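PDB 3H41: gamma-D-glutamyl-L-lysine dipeptidyl-peptidase from Bacillus cereus ATCC 10987, which probably hydrolyses gamma-D-glutamyl-L-lysine bonds in the peptides of the bacterial cell wall, releasing the dipeptide L-Ala-D-Glu. Local coordinates for residues Thr106-Lys114 against Arg159-Lys167. Residues are numbered along the deposited sequence; the frame is centred on the assembly and turned at random.
With PO4 (phosphate ion), chain D.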
ATOM      1  N   THR A 106      -8.769  15.023  -5.612  1.00 17.30           N
ATOM      2  CA  THR A 106      -8.608  16.253  -6.345  1.00 18.88           C
ATOM      3  C   THR A 106      -8.561  15.930  -7.842  1.00 18.59           C
ATOM      4  O   THR A 106      -8.579  14.752  -8.267  1.00 15.52           O
ATOM      5  CB  THR A 106      -7.342  17.015  -5.891  1.00 18.91           C
ATOM      6  OG1 THR A 106      -7.344  18.318  -6.482  1.00 28.47           O
ATOM      7  CG2 THR A 106      -6.085  16.277  -6.257  1.00 22.55           C
ATOM      8  N   TYR A 107      -8.537  16.986  -8.651  1.00 19.70           N
ATOM      9  CA  TYR A 107      -8.273  16.825 -10.088  1.00 18.57           C
ATOM     10  C   TYR A 107      -7.525  18.060 -10.555  1.00 18.80           C
ATOM     11  O   TYR A 107      -7.969  19.170 -10.305  1.00 21.12           O
ATOM     12  CB  TYR A 107      -9.566  16.679 -10.902  1.00 17.45           C
ATOM     13  CG  TYR A 107      -9.278  16.404 -12.383  1.00 15.77           C
ATOM     14  CD1 TYR A 107      -9.030  17.458 -13.276  1.00 26.37           C
ATOM     15  CD2 TYR A 107      -9.153  15.114 -12.856  1.00 23.42           C
ATOM     16  CE1 TYR A 107      -8.740  17.215 -14.619  1.00 20.63           C
ATOM     17  CE2 TYR A 107      -8.849  14.855 -14.191  1.00 23.15           C
ATOM     18  CZ  TYR A 107      -8.640  15.909 -15.060  1.00 28.05           C
ATOM     19  OH  TYR A 107      -8.331  15.655 -16.380  1.00 26.96           O
ATOM     20  N   ASN A 108      -6.382  17.867 -11.188  1.00 18.06           N
ATOM     21  CA  ASN A 108      -5.644  18.962 -11.805  1.00 21.09           C
ATOM     22  C   ASN A 108      -5.228  18.499 -13.199  1.00 20.46           C
ATOM     23  O   ASN A 108      -4.644  17.423 -13.359  1.00 20.28           O
ATOM     24  CB  ASN A 108      -4.441  19.320 -10.940  1.00 18.22           C
ATOM     25  CG  ASN A 108      -3.598  20.417 -11.534  1.00 17.04           C
ATOM     26  OD1 ASN A 108      -2.641  20.125 -12.234  1.00 24.94           O
ATOM     27  ND2 ASN A 108      -3.890  21.662 -11.200  1.00 24.30           N
ATOM     28  N   GLN A 109      -5.597  19.272 -14.226  1.00 24.19           N
ATOM     29  CA  GLN A 109      -5.339  18.850 -15.605  1.00 24.67           C
ATOM     30  C   GLN A 109      -3.854  18.633 -15.897  1.00 23.85           C
ATOM     31  O   GLN A 109      -3.481  17.673 -16.595  1.00 26.02           O
ATOM     32  CB  GLN A 109      -5.897  19.869 -16.607  1.00 27.09           C
ATOM     33  CG  GLN A 109      -5.886  19.341 -18.050  1.00 27.41           C
ATOM     34  CD  GLN A 109      -6.697  18.061 -18.204  1.00 31.90           C
ATOM     35  OE1 GLN A 109      -7.835  17.997 -17.752  1.00 33.48           O
ATOM     36  NE2 GLN A 109      -6.099  17.022 -18.803  1.00 32.03           N
ATOM     37  N   GLU A 110      -3.015  19.540 -15.405  1.00 25.93           N
ATOM     38  CA  GLU A 110      -1.563  19.400 -15.559  1.00 25.47           C
ATOM     39  C   GLU A 110      -1.058  18.088 -14.961  1.00 23.37           C
ATOM     40  O   GLU A 110      -0.299  17.366 -15.617  1.00 22.96           O
ATOM     41  CB  GLU A 110      -0.797  20.556 -14.920  1.00 25.15           C
ATOM     42  CG  GLU A 110       0.732  20.405 -15.120  1.00 34.91           C
ATOM     43  CD  GLU A 110       1.580  21.521 -14.477  1.00 41.33           C
ATOM     44  OE1 GLU A 110       1.039  22.323 -13.687  1.00 46.27           O
ATOM     45  OE2 GLU A 110       2.803  21.570 -14.756  1.00 40.14           O
ATOM     46  N   PHE A 111      -1.464  17.782 -13.720  1.00 22.55           N
ATOM     47  CA  PHE A 111      -1.122  16.478 -13.124  1.00 21.25           C
ATOM     48  C   PHE A 111      -1.679  15.321 -13.951  1.00 20.30           C
ATOM     49  O   PHE A 111      -0.978  14.355 -14.251  1.00 18.45           O
ATOM     50  CB  PHE A 111      -1.631  16.366 -11.682  1.00 20.76           C
ATOM     51  CG  PHE A 111      -1.147  15.134 -10.961  1.00 16.92           C
ATOM     52  CD1 PHE A 111       0.063  15.145 -10.249  1.00 13.95           C
ATOM     53  CD2 PHE A 111      -1.880  13.956 -10.999  1.00 21.60           C
ATOM     54  CE1 PHE A 111       0.523  14.015  -9.577  1.00 15.95           C
ATOM     55  CE2 PHE A 111      -1.418  12.815 -10.342  1.00 18.30           C
ATOM     56  CZ  PHE A 111      -0.214  12.852  -9.607  1.00 16.51           C
ATOM     57  N   ALA A 112      -2.962  15.392 -14.285  1.00 21.24           N
ATOM     58  CA  ALA A 112      -3.581  14.361 -15.134  1.00 23.17           C
ATOM     59  C   ALA A 112      -2.785  14.152 -16.456  1.00 24.79           C
ATOM     60  O   ALA A 112      -2.543  13.020 -16.872  1.00 29.72           O
ATOM     61  CB  ALA A 112      -5.030  14.731 -15.432  1.00 23.00           C
ATOM     62  N   ASP A 113      -2.347  15.238 -17.080  1.00 26.46           N
ATOM     63  CA  ASP A 113      -1.552  15.130 -18.329  1.00 26.23           C
ATOM     64  C   ASP A 113      -0.156  14.532 -18.118  1.00 28.07           C
ATOM     65  O   ASP A 113       0.457  14.011 -19.065  1.00 32.87           O
ATOM     66  CB  ASP A 113      -1.418  16.498 -18.989  1.00 25.18           C
ATOM     67  CG  ASP A 113      -2.728  16.997 -19.560  1.00 29.96           C
ATOM     68  OD1 ASP A 113      -3.600  16.154 -19.868  1.00 37.62           O
ATOM     69  OD2 ASP A 113      -2.883  18.227 -19.682  1.00 37.45           O
ATOM     70  N   LYS A 114       0.371  14.638 -16.897  1.00 24.87           N
ATOM     71  CA  LYS A 114       1.733  14.200 -16.629  1.00 24.75           C
ATOM     72  C   LYS A 114       1.783  12.810 -15.990  1.00 25.32           C
ATOM     73  O   LYS A 114       2.841  12.352 -15.616  1.00 24.33           O
ATOM     74  CB  LYS A 114       2.438  15.229 -15.748  1.00 24.92           C
ATOM     75  CG  LYS A 114       2.803  16.544 -16.480  1.00 29.20           C
ATOM     76  CD  LYS A 114       3.431  17.554 -15.496  1.00 28.12           C
ATOM     77  CE  LYS A 114       4.275  18.616 -16.199  1.00 34.27           C
ATOM     78  NZ  LYS A 114       5.590  18.088 -16.701  1.00 28.96           N
ATOM     79  N   ARG A 159      12.494  17.658  -7.781  1.00 11.96           N
ATOM     80  CA  ARG A 159      11.255  18.409  -7.757  1.00 11.06           C
ATOM     81  C   ARG A 159      10.153  17.621  -8.440  1.00 12.25           C
ATOM     82  O   ARG A 159      10.356  17.007  -9.518  1.00 14.19           O
ATOM     83  CB  ARG A 159      11.493  19.766  -8.434  1.00 12.08           C
ATOM     84  CG  ARG A 159      10.370  20.752  -8.276  1.00 19.53           C
ATOM     85  CD  ARG A 159      10.894  22.170  -8.622  1.00 21.89           C
ATOM     86  NE  ARG A 159      10.124  23.195  -7.954  1.00 29.55           N
ATOM     87  CZ  ARG A 159       9.639  24.286  -8.542  1.00 38.01           C
ATOM     88  NH1 ARG A 159       9.852  24.509  -9.837  1.00 39.37           N
ATOM     89  NH2 ARG A 159       8.949  25.171  -7.821  1.00 23.59           N
ATOM     90  N   VAL A 160       8.970  17.609  -7.818  1.00  9.67           N
ATOM     91  CA  VAL A 160       7.860  16.862  -8.341  1.00  9.99           C
ATOM     92  C   VAL A 160       6.568  17.677  -8.338  1.00 12.13           C
ATOM     93  O   VAL A 160       6.441  18.681  -7.629  1.00 11.15           O
ATOM     94  CB  VAL A 160       7.630  15.560  -7.487  1.00  9.64           C
ATOM     95  CG1 VAL A 160       8.858  14.670  -7.545  1.00 12.68           C
ATOM     96  CG2 VAL A 160       7.282  15.957  -6.025  1.00 15.48           C
ATOM     97  N   LEU A 161       5.589  17.207  -9.080  1.00 10.92           N
ATOM     98  CA  LEU A 161       4.265  17.813  -9.133  1.00 11.63           C
ATOM     99  C   LEU A 161       3.259  17.024  -8.257  1.00 11.72           C
ATOM    100  O   LEU A 161       3.164  15.810  -8.367  1.00 14.72           O
ATOM    101  CB  LEU A 161       3.757  17.812 -10.583  1.00 13.85           C
ATOM    102  CG  LEU A 161       2.454  18.586 -10.821  1.00 16.45           C
ATOM    103  CD1 LEU A 161       2.645  20.097 -10.622  1.00 18.56           C
ATOM    104  CD2 LEU A 161       1.885  18.278 -12.200  1.00 16.72           C
ATOM    105  N   LEU A 162       2.579  17.728  -7.375  1.00 12.97           N
ATOM    106  CA  LEU A 162       1.522  17.172  -6.516  1.00 13.60           C
ATOM    107  C   LEU A 162       0.169  17.085  -7.261  1.00 13.88           C
ATOM    108  O   LEU A 162      -0.083  17.823  -8.211  1.00 12.75           O
ATOM    109  CB  LEU A 162       1.342  18.033  -5.268  1.00 13.35           C
ATOM    110  CG  LEU A 162       2.605  18.125  -4.436  1.00 15.89           C
ATOM    111  CD1 LEU A 162       2.337  18.991  -3.224  1.00 11.04           C
ATOM    112  CD2 LEU A 162       3.087  16.723  -4.062  1.00 19.56           C
ATOM    113  N   PRO A 163      -0.716  16.184  -6.818  1.00 13.70           N
ATOM    114  CA  PRO A 163      -1.995  16.008  -7.523  1.00 15.21           C
ATOM    115  C   PRO A 163      -2.878  17.267  -7.533  1.00 17.03           C
ATOM    116  O   PRO A 163      -3.761  17.391  -8.380  1.00 17.89           O
ATOM    117  CB  PRO A 163      -2.684  14.855  -6.755  1.00 14.70           C
ATOM    118  CG  PRO A 163      -1.782  14.407  -5.726  1.00 15.81           C
ATOM    119  CD  PRO A 163      -0.467  15.124  -5.828  1.00 12.31           C
ATOM    120  N   ASN A 164      -2.661  18.178  -6.593  1.00 16.93           N
ATOM    121  CA  ASN A 164      -3.397  19.421  -6.600  1.00 14.62           C
ATOM    122  C   ASN A 164      -2.778  20.491  -7.510  1.00 13.83           C
ATOM    123  O   ASN A 164      -3.277  21.617  -7.552  1.00 15.31           O
ATOM    124  CB  ASN A 164      -3.595  19.953  -5.192  1.00 15.47           C
ATOM    125  CG  ASN A 164      -2.316  20.467  -4.563  1.00 14.66           C
ATOM    126  OD1 ASN A 164      -1.227  20.311  -5.118  1.00 17.64           O
ATOM    127  ND2 ASN A 164      -2.446  21.098  -3.408  1.00 21.54           N
ATOM    128  N   GLY A 165      -1.725  20.141  -8.236  1.00 14.85           N
ATOM    129  CA  GLY A 165      -1.011  21.119  -9.098  1.00 17.13           C
ATOM    130  C   GLY A 165       0.091  21.934  -8.441  1.00 16.76           C
ATOM    131  O   GLY A 165       0.788  22.691  -9.137  1.00 15.81           O
ATOM    132  N   GLN A 166       0.286  21.811  -7.118  1.00 15.63           N
ATOM    133  CA  GLN A 166       1.435  22.453  -6.471  1.00 16.09           C
ATOM    134  C   GLN A 166       2.713  21.691  -6.782  1.00 15.33           C
ATOM    135  O   GLN A 166       2.697  20.533  -7.224  1.00 17.44           O
ATOM    136  CB  GLN A 166       1.238  22.558  -4.949  1.00 16.64           C
ATOM    137  CG  GLN A 166       0.137  23.509  -4.529  1.00 17.78           C
ATOM    138  CD  GLN A 166       0.030  23.631  -3.024  1.00 16.15           C
ATOM    139  OE1 GLN A 166      -0.277  22.632  -2.326  1.00 16.31           O
ATOM    140  NE2 GLN A 166       0.292  24.846  -2.498  1.00 16.07           N
ATOM    141  N   LYS A 167       3.829  22.374  -6.580  1.00 13.46           N
ATOM    142  CA  LYS A 167       5.162  21.820  -6.764  1.00 13.85           C
ATOM    143  C   LYS A 167       5.818  21.640  -5.392  1.00 13.41           C
ATOM    144  O   LYS A 167       5.539  22.412  -4.447  1.00 14.23           O
ATOM    145  CB  LYS A 167       5.986  22.761  -7.634  1.00 16.39           C
ATOM    146  CG  LYS A 167       5.393  22.975  -9.043  1.00 17.38           C
ATOM    147  CD  LYS A 167       6.325  23.828  -9.899  1.00 28.55           C
ATOM    148  CE  LYS A 167       5.833  23.976 -11.354  1.00 39.64           C
ATOM    149  NZ  LYS A 167       4.446  24.472 -11.421  1.00 34.65           N
TER
HETATM  150  P   PO4 D   1      -0.491  26.610   0.359  1.00 28.72           P
HETATM  151  O1  PO4 D   1      -0.707  27.454  -0.873  1.00 36.80           O
HETATM  152  O2  PO4 D   1      -0.225  27.550   1.550  1.00 20.58           O
HETATM  153  O3  PO4 D   1      -1.774  25.842   0.599  1.00 30.17           O
HETATM  154  O4  PO4 D   1       0.664  25.679   0.167  1.00 18.42           O
HETATM  155  O   HOH W   1      -4.867  15.723 -10.111  1.00 22.59           O
HETATM  156  O   HOH W   2       0.322  23.470 -11.608  1.00 33.77           O
HETATM  157  O   HOH W   3       4.647  23.200 -14.561  1.00 40.20           O
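Pro163 O receives a hydrogen bond of 2.6 Å from a water that in turn accepts from Asn108 N, while Thr106 CG2 and Asn108 CB each press against the same carbonyl oxygen. This carbonyl belongs to a type I beta turn, Leu162 to Gly165, between strands 157-161 and 167-171 of the second SH3-like domain. Facing it is the short helix 109-113, which follows strand 105-106 at the edge of the sheet that includes 8-11. The contact thus illustrates how a capped helix that follows one sheet can pack on a tight turn of the second SH3-like domain.

Asn108 serves both sides. As N-cap it offers OD1 to Phe111 N at 3.0 Å, nearly straight at 164° and on an in-plane lone pair; the bond fixes the amide, whose ND2 lies 3.6 Å from Gly165 CA. With no side chain at Gly165, the amide can approach the turn this closely.

Apolar contact centres on Phe111, its ring swung anti to the backbone N (chi1 -172°) and laid against the turn. Pro163 CA sits over one face in a CH-pi contact, 3.7 Å from the ring centroid, whereas Leu161 O comes up at the edge, in the ring plane, 3.4 Å from Phe111 CE1. Phe10 meets the same ring edge-to-face, tying in strand 8-11, whose sheet also contains strands of the first SH3-like domain. Leu161 CD2 packs against Phe111 CA and the aliphatic parts of Glu110 and Lys114; the lysine's amine turns to a salt bridge with Glu117.

A second water-mediated link lies farther out: the extended Glu110 side chain holds its carboxylate one water away from the turn, and that water donates to both Glu110 OE1 and Gly165 O.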